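Local coordinates for glucose-1-phosphate uridylyltransferase (Sphingomonas elodea, PDB 2UX8), which probably catalyses the transfer of a uridylyl group from UTP to alpha-D-glucose 1-phosphate, giving UDP-glucose and diphosphate, at residues 40-50 / 270-281. Numbering follows the deposited sequence.
Sequences LPVVDRPLIQY and FIQANLAVALSR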
ATOM      1  N   LEU C  40       0.517 -10.827 -13.581  1.00 18.12           N
ATOM      2  CA  LEU C  40       0.539 -10.655 -15.030  1.00 17.77           C
ATOM      3  C   LEU C  40      -0.665 -11.401 -15.570  1.00 17.52           C
ATOM      4  O   LEU C  40      -0.983 -12.507 -15.127  1.00 17.24           O
ATOM      5  CB  LEU C  40       1.828 -11.196 -15.651  1.00 23.51           C
ATOM      6  CG  LEU C  40       3.106 -10.423 -15.306  1.00 23.28           C
ATOM      7  CD1 LEU C  40       4.234 -10.869 -16.216  1.00 22.93           C
ATOM      8  CD2 LEU C  40       2.873  -8.939 -15.483  1.00 21.67           C
ATOM      9  N   PRO C  41      -1.364 -10.796 -16.527  1.00 21.32           N
ATOM     10  CA  PRO C  41      -2.558 -11.417 -17.110  1.00 21.82           C
ATOM     11  C   PRO C  41      -2.373 -12.355 -18.279  1.00 22.47           C
ATOM     12  O   PRO C  41      -1.544 -12.106 -19.156  1.00 21.80           O
ATOM     13  CB  PRO C  41      -3.394 -10.216 -17.520  1.00 28.04           C
ATOM     14  CG  PRO C  41      -2.320  -9.250 -18.002  1.00 28.06           C
ATOM     15  CD  PRO C  41      -1.203  -9.402 -16.979  1.00 27.32           C
ATOM     16  N   VAL C  42      -3.135 -13.444 -18.287  1.00 53.08           N
ATOM     17  CA  VAL C  42      -3.067 -14.292 -19.439  1.00 54.51           C
ATOM     18  C   VAL C  42      -4.084 -13.784 -20.446  1.00 55.60           C
ATOM     19  O   VAL C  42      -3.908 -14.015 -21.557  1.00 55.38           O
ATOM     20  CB  VAL C  42      -3.271 -15.784 -19.172  1.00 41.07           C
ATOM     21  CG1 VAL C  42      -3.533 -16.502 -20.488  1.00 40.33           C
ATOM     22  CG2 VAL C  42      -1.999 -16.366 -18.578  1.00 41.78           C
ATOM     23  N   VAL C  43      -5.164 -13.121 -20.148  1.00 31.36           N
ATOM     24  CA  VAL C  43      -5.931 -12.596 -21.279  1.00 32.61           C
ATOM     25  C   VAL C  43      -6.645 -11.518 -20.539  1.00 33.27           C
ATOM     26  O   VAL C  43      -6.545 -10.337 -20.831  1.00 33.90           O
ATOM     27  CB  VAL C  43      -6.961 -13.598 -21.866  1.00 31.02           C
ATOM     28  CG1 VAL C  43      -7.961 -12.848 -22.702  1.00 31.87           C
ATOM     29  CG2 VAL C  43      -6.270 -14.630 -22.751  1.00 31.41           C
ATOM     30  N   ASP C  44      -7.340 -11.954 -19.513  1.00 32.80           N
ATOM     31  CA  ASP C  44      -8.062 -11.026 -18.694  1.00 33.37           C
ATOM     32  C   ASP C  44      -8.064 -11.429 -17.241  1.00 33.31           C
ATOM     33  O   ASP C  44      -8.770 -10.835 -16.437  1.00 34.13           O
ATOM     34  CB  ASP C  44      -9.487 -10.839 -19.208  1.00 29.88           C
ATOM     35  CG  ASP C  44     -10.187 -12.138 -19.461  1.00 31.62           C
ATOM     36  OD1 ASP C  44      -9.536 -13.177 -19.339  1.00 37.80           O
ATOM     37  OD2 ASP C  44     -11.383 -12.127 -19.787  1.00 36.23           O
ATOM     38  N   ARG C  45      -7.282 -12.449 -16.907  1.00 34.78           N
ATOM     39  CA  ARG C  45      -7.166 -12.877 -15.523  1.00 33.91           C
ATOM     40  C   ARG C  45      -5.695 -13.024 -15.180  1.00 32.79           C
ATOM     41  O   ARG C  45      -4.886 -13.413 -16.022  1.00 33.37           O
ATOM     42  CB  ARG C  45      -7.851 -14.228 -15.264  1.00 31.38           C
ATOM     43  CG  ARG C  45      -8.809 -14.688 -16.324  1.00 34.39           C
ATOM     44  CD  ARG C  45      -9.576 -15.901 -15.856  1.00 36.41           C
ATOM     45  NE  ARG C  45     -10.811 -15.534 -15.179  1.00 37.89           N
ATOM     46  CZ  ARG C  45     -11.266 -16.143 -14.095  1.00 41.28           C
ATOM     47  NH1 ARG C  45     -10.580 -17.134 -13.575  1.00 45.56           N
ATOM     48  NH2 ARG C  45     -12.407 -15.784 -13.535  1.00 41.09           N
ATOM     49  N   PRO C  46      -5.326 -12.704 -13.934  1.00 31.64           N
ATOM     50  CA  PRO C  46      -3.931 -12.825 -13.510  1.00 31.50           C
ATOM     51  C   PRO C  46      -3.590 -14.279 -13.215  1.00 31.59           C
ATOM     52  O   PRO C  46      -4.463 -15.052 -12.817  1.00 32.19           O
ATOM     53  CB  PRO C  46      -3.884 -11.967 -12.253  1.00 20.91           C
ATOM     54  CG  PRO C  46      -5.272 -12.122 -11.687  1.00 18.78           C
ATOM     55  CD  PRO C  46      -6.132 -12.014 -12.912  1.00 19.71           C
ATOM     56  N   LEU C  47      -2.324 -14.644 -13.395  1.00 39.28           N
ATOM     57  CA  LEU C  47      -1.852 -16.000 -13.130  1.00 38.46           C
ATOM     58  C   LEU C  47      -2.394 -16.647 -11.848  1.00 39.40           C
ATOM     59  O   LEU C  47      -2.824 -17.795 -11.893  1.00 40.61           O
ATOM     60  CB  LEU C  47      -0.323 -16.012 -13.114  1.00 22.35           C
ATOM     61  CG  LEU C  47       0.323 -15.753 -14.477  1.00 19.54           C
ATOM     62  CD1 LEU C  47       1.791 -15.441 -14.307  1.00 15.42           C
ATOM     63  CD2 LEU C  47       0.124 -16.970 -15.363  1.00 17.94           C
ATOM     64  N   ILE C  48      -2.383 -15.947 -10.711  1.00 33.51           N
ATOM     65  CA  ILE C  48      -2.912 -16.558  -9.481  1.00 33.89           C
ATOM     66  C   ILE C  48      -4.390 -16.863  -9.576  1.00 33.83           C
ATOM     67  O   ILE C  48      -4.861 -17.825  -8.963  1.00 34.25           O
ATOM     68  CB  ILE C  48      -2.792 -15.676  -8.234  1.00 36.12           C
ATOM     69  CG1 ILE C  48      -2.330 -14.293  -8.635  1.00 37.64           C
ATOM     70  CG2 ILE C  48      -1.932 -16.349  -7.180  1.00 34.66           C
ATOM     71  CD1 ILE C  48      -3.098 -13.227  -7.920  1.00 40.50           C
ATOM     72  N   GLN C  49      -5.129 -16.022 -10.304  1.00 29.17           N
ATOM     73  CA  GLN C  49      -6.558 -16.244 -10.455  1.00 29.14           C
ATOM     74  C   GLN C  49      -6.756 -17.638 -11.052  1.00 28.64           C
ATOM     75  O   GLN C  49      -7.509 -18.449 -10.502  1.00 28.29           O
ATOM     76  CB  GLN C  49      -7.181 -15.179 -11.351  1.00 45.59           C
ATOM     77  CG  GLN C  49      -8.685 -15.276 -11.441  1.00 48.27           C
ATOM     78  CD  GLN C  49      -9.344 -15.182 -10.093  1.00 54.38           C
ATOM     79  OE1 GLN C  49      -9.345 -14.125  -9.470  1.00 58.52           O
ATOM     80  NE2 GLN C  49      -9.906 -16.293  -9.624  1.00 56.35           N
ATOM     81  N   TYR C  50      -6.059 -17.932 -12.149  1.00 37.83           N
ATOM     82  CA  TYR C  50      -6.176 -19.246 -12.774  1.00 37.85           C
ATOM     83  C   TYR C  50      -5.854 -20.341 -11.778  1.00 38.22           C
ATOM     84  O   TYR C  50      -6.562 -21.348 -11.686  1.00 38.61           O
ATOM     85  CB  TYR C  50      -5.231 -19.384 -13.957  1.00 22.94           C
ATOM     86  CG  TYR C  50      -5.706 -18.668 -15.190  1.00 22.45           C
ATOM     87  CD1 TYR C  50      -5.231 -17.394 -15.499  1.00 20.93           C
ATOM     88  CD2 TYR C  50      -6.653 -19.251 -16.042  1.00 21.69           C
ATOM     89  CE1 TYR C  50      -5.680 -16.712 -16.619  1.00 20.47           C
ATOM     90  CE2 TYR C  50      -7.109 -18.573 -17.171  1.00 20.68           C
ATOM     91  CZ  TYR C  50      -6.613 -17.298 -17.448  1.00 21.58           C
ATOM     92  OH  TYR C  50      -7.033 -16.587 -18.546  1.00 22.39           O
ATOM     93  N   PHE C 270       4.847 -17.021 -21.813  1.00 40.96           N
ATOM     94  CA  PHE C 270       3.828 -16.069 -21.426  1.00 40.63           C
ATOM     95  C   PHE C 270       3.017 -15.656 -22.650  1.00 41.08           C
ATOM     96  O   PHE C 270       1.783 -15.662 -22.628  1.00 41.37           O
ATOM     97  CB  PHE C 270       4.485 -14.845 -20.797  1.00 28.24           C
ATOM     98  CG  PHE C 270       3.523 -13.758 -20.471  1.00 27.05           C
ATOM     99  CD1 PHE C 270       2.624 -13.901 -19.417  1.00 25.67           C
ATOM    100  CD2 PHE C 270       3.463 -12.614 -21.256  1.00 26.49           C
ATOM    101  CE1 PHE C 270       1.671 -12.913 -19.154  1.00 23.73           C
ATOM    102  CE2 PHE C 270       2.514 -11.617 -21.003  1.00 25.59           C
ATOM    103  CZ  PHE C 270       1.618 -11.769 -19.952  1.00 24.39           C
ATOM    104  N   ILE C 271       3.716 -15.303 -23.721  1.00 32.96           N
ATOM    105  CA  ILE C 271       3.050 -14.886 -24.943  1.00 33.23           C
ATOM    106  C   ILE C 271       2.264 -16.025 -25.594  1.00 33.22           C
ATOM    107  O   ILE C 271       1.134 -15.833 -26.053  1.00 33.79           O
ATOM    108  CB  ILE C 271       4.071 -14.273 -25.920  1.00 38.21           C
ATOM    109  CG1 ILE C 271       4.338 -12.825 -25.498  1.00 38.94           C
ATOM    110  CG2 ILE C 271       3.550 -14.321 -27.352  1.00 39.16           C
ATOM    111  CD1 ILE C 271       5.650 -12.276 -25.970  1.00 42.16           C
ATOM    112  N   GLN C 272       2.856 -17.214 -25.612  1.00 36.85           N
ATOM    113  CA  GLN C 272       2.189 -18.362 -26.194  1.00 35.03           C
ATOM    114  C   GLN C 272       0.910 -18.673 -25.435  1.00 34.28           C
ATOM    115  O   GLN C 272      -0.109 -18.975 -26.043  1.00 33.63           O
ATOM    116  CB  GLN C 272       3.130 -19.564 -26.205  1.00 35.76           C
ATOM    117  CG  GLN C 272       4.168 -19.483 -27.298  1.00 33.72           C
ATOM    118  CD  GLN C 272       5.297 -20.461 -27.096  1.00 36.70           C
ATOM    119  OE1 GLN C 272       5.107 -21.531 -26.525  1.00 41.44           O
ATOM    120  NE2 GLN C 272       6.484 -20.105 -27.574  1.00 39.19           N
ATOM    121  N   ALA C 273       0.956 -18.587 -24.112  1.00 30.66           N
ATOM    122  CA  ALA C 273      -0.236 -18.856 -23.316  1.00 30.44           C
ATOM    123  C   ALA C 273      -1.357 -17.887 -23.680  1.00 30.72           C
ATOM    124  O   ALA C 273      -2.504 -18.304 -23.872  1.00 30.58           O
ATOM    125  CB  ALA C 273       0.075 -18.748 -21.830  1.00  8.38           C
ATOM    126  N   ASN C 274      -1.023 -16.599 -23.772  1.00 30.05           N
ATOM    127  CA  ASN C 274      -1.988 -15.557 -24.119  1.00 30.07           C
ATOM    128  C   ASN C 274      -2.655 -15.852 -25.453  1.00 30.96           C
ATOM    129  O   ASN C 274      -3.860 -15.682 -25.618  1.00 31.27           O
ATOM    130  CB  ASN C 274      -1.286 -14.201 -24.208  1.00 27.28           C
ATOM    131  CG  ASN C 274      -1.289 -13.450 -22.891  1.00 26.92           C
ATOM    132  OD1 ASN C 274      -2.241 -12.736 -22.585  1.00 26.88           O
ATOM    133  ND2 ASN C 274      -0.225 -13.615 -22.100  1.00 21.87           N
ATOM    134  N   LEU C 275      -1.855 -16.284 -26.412  1.00 30.29           N
ATOM    135  CA  LEU C 275      -2.361 -16.590 -27.731  1.00 31.00           C
ATOM    136  C   LEU C 275      -3.309 -17.790 -27.700  1.00 31.41           C
ATOM    137  O   LEU C 275      -4.400 -17.765 -28.288  1.00 31.52           O
ATOM    138  CB  LEU C 275      -1.190 -16.875 -28.663  1.00 39.27           C
ATOM    139  CG  LEU C 275      -1.562 -17.354 -30.055  1.00 39.51           C
ATOM    140  CD1 LEU C 275      -2.514 -16.360 -30.694  1.00 41.18           C
ATOM    141  CD2 LEU C 275      -0.298 -17.521 -30.872  1.00 41.64           C
ATOM    142  N   ALA C 276      -2.874 -18.840 -27.012  1.00 32.42           N
ATOM    143  CA  ALA C 276      -3.650 -20.059 -26.895  1.00 32.57           C
ATOM    144  C   ALA C 276      -5.019 -19.791 -26.313  1.00 33.02           C
ATOM    145  O   ALA C 276      -6.030 -20.211 -26.861  1.00 33.64           O
ATOM    146  CB  ALA C 276      -2.909 -21.067 -26.028  1.00 26.90           C
ATOM    147  N   VAL C 277      -5.052 -19.091 -25.190  1.00 37.96           N
ATOM    148  CA  VAL C 277      -6.316 -18.786 -24.534  1.00 37.78           C
ATOM    149  C   VAL C 277      -7.190 -17.875 -25.384  1.00 37.40           C
ATOM    150  O   VAL C 277      -8.395 -18.059 -25.446  1.00 37.88           O
ATOM    151  CB  VAL C 277      -6.068 -18.143 -23.147  1.00 45.17           C
ATOM    152  CG1 VAL C 277      -7.389 -17.814 -22.459  1.00 44.60           C
ATOM    153  CG2 VAL C 277      -5.249 -19.094 -22.291  1.00 44.28           C
ATOM    154  N   ALA C 278      -6.588 -16.895 -26.042  1.00 29.56           N
ATOM    155  CA  ALA C 278      -7.361 -15.992 -26.883  1.00 28.87           C
ATOM    156  C   ALA C 278      -7.981 -16.767 -28.048  1.00 29.05           C
ATOM    157  O   ALA C 278      -9.098 -16.475 -28.449  1.00 28.53           O
ATOM    158  CB  ALA C 278      -6.479 -14.854 -27.397  1.00 15.13           C
ATOM    159  N   LEU C 279      -7.273 -17.757 -28.588  1.00 39.15           N
ATOM    160  CA  LEU C 279      -7.824 -18.535 -29.700  1.00 40.60           C
ATOM    161  C   LEU C 279      -8.998 -19.392 -29.250  1.00 42.17           C
ATOM    162  O   LEU C 279      -9.822 -19.808 -30.066  1.00 42.76           O
ATOM    163  CB  LEU C 279      -6.770 -19.444 -30.323  1.00 26.77           C
ATOM    164  CG  LEU C 279      -5.721 -18.720 -31.152  1.00 26.81           C
ATOM    165  CD1 LEU C 279      -4.737 -19.741 -31.690  1.00 24.80           C
ATOM    166  CD2 LEU C 279      -6.395 -17.948 -32.283  1.00 25.50           C
ATOM    167  N   SER C 280      -9.078 -19.651 -27.951  1.00 45.78           N
ATOM    168  CA  SER C 280     -10.152 -20.471 -27.415  1.00 46.99           C
ATOM    169  C   SER C 280     -11.356 -19.630 -27.004  1.00 47.97           C
ATOM    170  O   SER C 280     -12.371 -20.163 -26.560  1.00 48.62           O
ATOM    171  CB  SER C 280      -9.663 -21.270 -26.204  1.00 51.04           C
ATOM    172  OG  SER C 280      -9.680 -20.471 -25.036  1.00 50.79           O
ATOM    173  N   ARG C 281     -11.242 -18.315 -27.146  1.00 38.60           N
ATOM    174  CA  ARG C 281     -12.330 -17.407 -26.781  1.00 39.27           C
ATOM    175  C   ARG C 281     -13.171 -16.995 -27.986  1.00 39.67           C
ATOM    176  O   ARG C 281     -12.679 -16.341 -28.914  1.00 39.45           O
ATOM    177  CB  ARG C 281     -11.778 -16.138 -26.130  1.00 41.46           C
ATOM    178  CG  ARG C 281     -11.071 -16.334 -24.809  1.00 43.62           C
ATOM    179  CD  ARG C 281     -12.029 -16.758 -23.719  1.00 47.34           C
ATOM    180  NE  ARG C 281     -11.406 -16.699 -22.398  1.00 50.98           N
ATOM    181  CZ  ARG C 281     -11.120 -15.572 -21.754  1.00 52.29           C
ATOM    182  NH1 ARG C 281     -11.401 -14.392 -22.301  1.00 52.55           N
ATOM    183  NH2 ARG C 281     -10.548 -15.631 -20.558  1.00 51.52           N
TER
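Val42 and Val43 pack against Val277 in the middle of this contact, where the loop before helix 47-57 meets helix 267-279. The Val42 and Val277 side chains cross at about a right angle, with Val42 CG1 3.6 Å from Val277 CG2. Val43 CG2 lies on the other branch, with Val277 CG1 at 3.4 Å. Phe143 of strand 142-145 touches both Val42 and Val277. At the end away from Asp44, Leu40 CB sits 3.9 Å from Phe270 CE1, and the Phe270 ring meets Phe28 edge-to-face.

Beyond Val277 the contact turns polar. Asp44 OD1 receives a nearly straight bond from Arg281 NH2 (2.9 Å, 167°) on its syn side, near the guanidinium plane. A weak second bond runs from Arg281 NH1 to Asp44 OD2. A bend at chi2 (-68°) brings the Arg281 guanidinium there; the chain runs oppositely past Val43. With Asp44 replaced by an alanine, the Arg281 guanidinium would probably lose its carboxylate mate and be freer to swing.

Within the helix, Asn274 ND2 bonds to Phe270 O and lies over one face of the Phe270 ring, toward its rim. Buried apolar packing thus joins segments far apart in sequence, with one charge pair at its edge.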